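PDB 4RHJ: arginase from Trypanosoma brucei brucei, which is of unknown function, having the arginase-deacetylase fold but having evolved without the binuclear manganese cluster of its relatives. Local coordinates for residues Gly144-Leu148 with Ile284-Gly288; Val247-Phe252 with Gly263-Leu269. One frame throughout, in Å; residues are numbered along the deposited sequence.

Interaction 1 lies in the core, its centre about 5 Å from the centre of the chain, where the loop after strand 136-140 meets the end of strand 281-287. Interaction 2, centred about 17 Å out, is also largely buried, but partly by two other subunits. The two do not touch: their nearest atoms are about 7 Å apart. Helix 266-274 of interaction 2 is followed in the chain by strand 281-287, and each contact has a side chain near Asp244, Tyr287 in one and Val247 in the other. The chemistry differs. Interaction 1 relies on a tyrosine face and a carboxylate, with at most one weak hydrogen bond across; interaction 2 combines backbone bonds, a carboxylate grip, a phenylalanine face and a leucine-valine cluster.

Interaction 1. Residues Gly144-Leu148 with Ile284-Gly288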
loop_
_atom_site.group_PDB
_atom_site.type_symbol
_atom_site.label_atom_id
_atom_site.label_comp_id
_atom_site.label_asym_id
_atom_site.label_seq_id
_atom_site.Cartn_x
_atom_site.Cartn_y
_atom_site.Cartn_z
ATOM N N GLY A 144 -4.728 -16.674 -16.774
ATOM C CA GLY A 144 -5.469 -17.570 -15.910
ATOM C C GLY A 144 -6.014 -18.784 -16.620
ATOM O O GLY A 144 -6.564 -19.664 -15.979
ATOM N N SER A 145 -5.844 -18.824 -17.941
ATOM C CA SER A 145 -6.224 -19.983 -18.755
ATOM C C SER A 145 -5.462 -21.243 -18.386
ATOM O O SER A 145 -5.965 -22.360 -18.542
ATOM C CB SER A 145 -5.996 -19.680 -20.229
ATOM O OG SER A 145 -4.755 -19.030 -20.417
ATOM N N ALA A 146 -4.239 -21.054 -17.903
ATOM C CA ALA A 146 -3.410 -22.156 -17.424
ATOM C C ALA A 146 -3.887 -22.695 -16.083
ATOM O O ALA A 146 -3.111 -23.293 -15.344
ATOM C CB ALA A 146 -1.966 -21.722 -17.311
ATOM N N THR A 147 -5.148 -22.455 -15.745
ATOM C CA THR A 147 -5.751 -23.142 -14.615
ATOM C C THR A 147 -6.500 -24.327 -15.179
ATOM O O THR A 147 -6.292 -25.457 -14.758
ATOM C CB THR A 147 -6.667 -22.225 -13.797
ATOM O OG1 THR A 147 -5.850 -21.361 -12.995
ATOM C CG2 THR A 147 -7.599 -23.044 -12.881
ATOM N N LEU A 148 -7.316 -24.053 -16.186
ATOM C CA LEU A 148 -8.077 -25.062 -16.907
ATOM C C LEU A 148 -7.225 -26.249 -17.384
ATOM O O LEU A 148 -7.529 -27.391 -17.074
ATOM C CB LEU A 148 -8.781 -24.391 -18.095
ATOM C CG LEU A 148 -9.532 -25.228 -19.125
ATOM C CD1 LEU A 148 -10.533 -26.161 -18.456
ATOM C CD2 LEU A 148 -10.221 -24.300 -20.107
ATOM N N ILE A 284 -0.052 -24.804 -9.505
ATOM C CA ILE A 284 -0.173 -23.383 -9.179
ATOM C C ILE A 284 -0.055 -22.508 -10.435
ATOM O O ILE A 284 0.894 -22.622 -11.201
ATOM C CB ILE A 284 0.907 -22.940 -8.150
ATOM C CG1 ILE A 284 0.834 -23.772 -6.866
ATOM C CG2 ILE A 284 0.772 -21.452 -7.805
ATOM C CD1 ILE A 284 2.000 -23.556 -5.966
ATOM N N ASP A 285 -1.033 -21.641 -10.631
ATOM C CA ASP A 285 -1.042 -20.746 -11.769
ATOM C C ASP A 285 -1.067 -19.329 -11.276
ATOM O O ASP A 285 -2.068 -18.868 -10.721
ATOM C CB ASP A 285 -2.247 -20.981 -12.697
ATOM C CG ASP A 285 -2.265 -20.018 -13.895
ATOM O OD1 ASP A 285 -1.182 -19.555 -14.313
ATOM O OD2 ASP A 285 -3.352 -19.726 -14.418
ATOM N N VAL A 286 0.033 -18.627 -11.474
ATOM C CA VAL A 286 0.044 -17.238 -11.070
ATOM C C VAL A 286 0.021 -16.341 -12.297
ATOM O O VAL A 286 0.976 -16.316 -13.064
ATOM C CB VAL A 286 1.250 -16.918 -10.194
ATOM C CG1 VAL A 286 1.001 -15.628 -9.452
ATOM C CG2 VAL A 286 1.471 -18.047 -9.198
ATOM N N TYR A 287 -1.076 -15.590 -12.440
ATOM C CA TYR A 287 -1.441 -14.880 -13.667
ATOM C C TYR A 287 -1.979 -13.478 -13.408
ATOM O O TYR A 287 -2.046 -13.038 -12.268
ATOM C CB TYR A 287 -2.494 -15.678 -14.423
ATOM C CG TYR A 287 -3.796 -15.878 -13.664
ATOM C CD1 TYR A 287 -3.957 -16.935 -12.769
ATOM C CD2 TYR A 287 -4.868 -15.019 -13.856
ATOM C CE1 TYR A 287 -5.155 -17.125 -12.096
ATOM C CE2 TYR A 287 -6.054 -15.201 -13.198
ATOM C CZ TYR A 287 -6.204 -16.248 -12.311
ATOM O OH TYR A 287 -7.407 -16.411 -11.642
ATOM N N GLY A 288 -2.374 -12.783 -14.473
ATOM C CA GLY A 288 -2.993 -11.469 -14.336
ATOM C C GLY A 288 -2.069 -10.281 -14.501
ATOM O O GLY A 288 -2.499 -9.133 -14.437
#
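Asp285 pushes its side chain into the turn that Gly144-Thr147 makes, and it can be followed atom by atom. Asp285 CB sits 3.6 Å from Ala146 O, a buried carbonyl with no hydrogen-bond partner in the model. With CG anti to the backbone N (chi1 179°), the carboxylate reaches on toward the turn. There Asp285 OD1 lies 3.8 Å from Ala146 CB and takes a weak bond from Ser139, while Asp285 OD2 comes 3.4 Å from Gly144 CA. Asp285 OD2 also lies 3.3 Å from Thr147 OG1, a weak bond at most and not settled, since Thr147 OG1 also pairs with Ser242. The two side chains cross at about a right angle. Two residues on, Tyr287 lays one ring face against Gly144, whose CA stands 3.3 Å from the ring centroid and 15° off the normal, a close CH-pi contact. Tyr287 bonds through its hydroxyl to His167, and its side chain also touches Asp244, seen to bind manganese in another structure of this protein. The loop after strand 136-140 thus packs on neighbouring strand 281-287 at the C-terminal ends of the central strands, where the arginase-deacetylase fold places its metal site; no metal is bound to this chain.

Interaction 2. Residues Val247-Phe252 with Gly263-Leu269; sequences VLDPAF and GLSTRDL
Val247 O accepts two bonds, one from Arg199 and one from Leu264 N; the latter is long at 3.3 Å and weak, though nearly straight (172°). The return bond is much shorter but bent: Asp249 N gives to Leu264 O at 2.6 Å and 132°, on a lone pair in the carbonyl plane. Together they make a single beta bridge between Leu248 and Leu264. Asp249 then clamps both segments with its carboxylate. Asp249 OD2 accepts from Gly263 N at 2.5 Å, suspiciously short, and weakly from Gly262 N, while OD1 accepts from Ala251 N in an Asx turn, so the group is held at both oxygens.

Beyond the bridge, Phe252 turns a ring face to the start of the helix. Its CG lies anti to the carbonyl carbon (chi1 -51°), which brings one ring face against Ser265 CA, a CH-pi contact 3.6 Å from the centroid and over its centre, with Thr266 N nearer the rim. Ser265 and Asp268 form a capping box there, resting on Ser265 N, which gives to Asp268 OD2 at 2.8 Å from well above the carboxylate plane; the serine hydroxyl half is less certain. Apolar branches pack alongside: Leu248 CD2 meets Leu269 CD2 at 3.8 Å, and Val247 CG2 meets Leu264 CD1 at 3.7 Å.

Thr266 and Leu269 pack on helix 303-316, and Val247 and Leu269 on Phe168 of strand 163-168. Outward lies the subunit interface, where Arg267 bonds to Gly262 O of a second subunit and Asp249 packs on Phe252 of a third.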
loop_
_atom_site.group_PDB
_atom_site.type_symbol
_atom_site.label_atom_id
_atom_site.label_comp_id
_atom_site.label_asym_id
_atom_site.label_seq_id
_atom_site.Cartn_x
_atom_site.Cartn_y
_atom_site.Cartn_z
ATOM N N VAL A 247 -6.225 -9.975 -7.183
ATOM C CA VAL A 247 -6.658 -10.141 -5.794
ATOM C C VAL A 247 -5.986 -9.144 -4.858
ATOM O O VAL A 247 -6.590 -8.726 -3.877
ATOM C CB VAL A 247 -6.394 -11.576 -5.242
ATOM C CG1 VAL A 247 -4.939 -11.775 -4.816
ATOM C CG2 VAL A 247 -7.304 -11.868 -4.026
ATOM N N LEU A 248 -4.742 -8.760 -5.146
ATOM C CA LEU A 248 -4.034 -7.811 -4.286
ATOM C C LEU A 248 -4.680 -6.438 -4.424
ATOM O O LEU A 248 -5.682 -6.288 -5.106
ATOM C CB LEU A 248 -2.542 -7.757 -4.644
ATOM C CG LEU A 248 -1.745 -9.035 -4.358
ATOM C CD1 LEU A 248 -0.324 -8.979 -4.880
ATOM C CD2 LEU A 248 -1.726 -9.277 -2.881
ATOM N N ASP A 249 -4.125 -5.435 -3.770
ATOM C CA ASP A 249 -4.633 -4.092 -3.974
ATOM C C ASP A 249 -3.937 -3.551 -5.226
ATOM O O ASP A 249 -2.860 -4.032 -5.585
ATOM C CB ASP A 249 -4.376 -3.214 -2.742
ATOM C CG ASP A 249 -5.279 -1.997 -2.687
ATOM O OD1 ASP A 249 -4.809 -0.916 -3.096
ATOM O OD2 ASP A 249 -6.449 -2.117 -2.249
ATOM N N PRO A 250 -4.568 -2.593 -5.923
ATOM C CA PRO A 250 -3.857 -1.911 -7.010
ATOM C C PRO A 250 -2.605 -1.169 -6.503
ATOM O O PRO A 250 -1.685 -0.917 -7.292
ATOM C CB PRO A 250 -4.904 -0.935 -7.564
ATOM C CG PRO A 250 -6.226 -1.507 -7.133
ATOM C CD PRO A 250 -5.980 -2.174 -5.825
ATOM N N ALA A 251 -2.553 -0.857 -5.214
ATOM C CA ALA A 251 -1.350 -0.240 -4.635
ATOM C C ALA A 251 -0.127 -1.168 -4.664
ATOM O O ALA A 251 1.012 -0.705 -4.869
ATOM C CB ALA A 251 -1.611 0.218 -3.209
ATOM N N PHE A 252 -0.372 -2.465 -4.469
ATOM C CA PHE A 252 0.691 -3.485 -4.466
ATOM C C PHE A 252 0.855 -4.147 -5.817
ATOM O O PHE A 252 1.982 -4.431 -6.232
ATOM C CB PHE A 252 0.412 -4.554 -3.403
ATOM C CG PHE A 252 0.126 -3.978 -2.051
ATOM C CD1 PHE A 252 -1.130 -3.489 -1.754
ATOM C CD2 PHE A 252 1.109 -3.892 -1.100
ATOM C CE1 PHE A 252 -1.418 -2.935 -0.525
ATOM C CE2 PHE A 252 0.842 -3.345 0.132
ATOM C CZ PHE A 252 -0.424 -2.863 0.421
ATOM N N GLY A 263 -8.175 -3.938 -1.948
ATOM C CA GLY A 263 -7.647 -5.292 -2.020
ATOM C C GLY A 263 -6.685 -5.737 -0.935
ATOM O O GLY A 263 -6.535 -5.112 0.108
ATOM N N LEU A 264 -6.048 -6.868 -1.191
ATOM C CA LEU A 264 -5.059 -7.433 -0.281
ATOM C C LEU A 264 -3.689 -6.703 -0.352
ATOM O O LEU A 264 -3.289 -6.184 -1.398
ATOM C CB LEU A 264 -4.884 -8.941 -0.582
ATOM C CG LEU A 264 -6.097 -9.829 -0.264
ATOM C CD1 LEU A 264 -5.903 -11.296 -0.608
ATOM C CD2 LEU A 264 -6.454 -9.688 1.188
ATOM N N SER A 265 -2.988 -6.644 0.774
ATOM C CA SER A 265 -1.587 -6.274 0.760
ATOM C C SER A 265 -0.823 -7.520 0.321
ATOM O O SER A 265 -1.399 -8.618 0.280
ATOM C CB SER A 265 -1.124 -5.746 2.131
ATOM O OG SER A 265 -1.191 -6.689 3.191
ATOM N N THR A 266 0.447 -7.382 -0.044
ATOM C CA THR A 266 1.189 -8.583 -0.406
ATOM C C THR A 266 1.229 -9.531 0.801
ATOM O O THR A 266 1.144 -10.753 0.637
ATOM C CB THR A 266 2.612 -8.287 -0.871
ATOM O OG1 THR A 266 2.589 -7.207 -1.806
ATOM C CG2 THR A 266 3.210 -9.525 -1.528
ATOM N N ARG A 267 1.310 -8.951 1.998
ATOM C CA ARG A 267 1.407 -9.719 3.235
ATOM C C ARG A 267 0.089 -10.428 3.554
ATOM O O ARG A 267 0.084 -11.551 4.053
ATOM C CB ARG A 267 1.829 -8.808 4.396
ATOM C CG ARG A 267 2.013 -9.526 5.729
ATOM C CD ARG A 267 2.877 -10.775 5.575
ATOM N NE ARG A 267 4.227 -10.413 5.172
ATOM C CZ ARG A 267 5.226 -11.278 5.019
ATOM N NH1 ARG A 267 5.046 -12.577 5.229
ATOM N NH2 ARG A 267 6.419 -10.837 4.661
ATOM N N ASP A 268 -1.025 -9.768 3.262
ATOM C CA ASP A 268 -2.357 -10.347 3.427
ATOM C C ASP A 268 -2.512 -11.652 2.646
ATOM O O ASP A 268 -3.022 -12.638 3.156
ATOM C CB ASP A 268 -3.444 -9.354 2.982
ATOM C CG ASP A 268 -3.466 -8.076 3.817
ATOM O OD1 ASP A 268 -2.894 -8.071 4.925
ATOM O OD2 ASP A 268 -4.051 -7.067 3.357
ATOM N N LEU A 269 -2.066 -11.652 1.399
ATOM C CA LEU A 269 -2.148 -12.843 0.580
ATOM C C LEU A 269 -1.227 -13.927 1.120
ATOM O O LEU A 269 -1.652 -15.056 1.296
ATOM C CB LEU A 269 -1.803 -12.509 -0.874
ATOM C CG LEU A 269 -1.907 -13.616 -1.924
ATOM C CD1 LEU A 269 -3.228 -14.384 -1.811
ATOM C CD2 LEU A 269 -1.709 -13.032 -3.338
#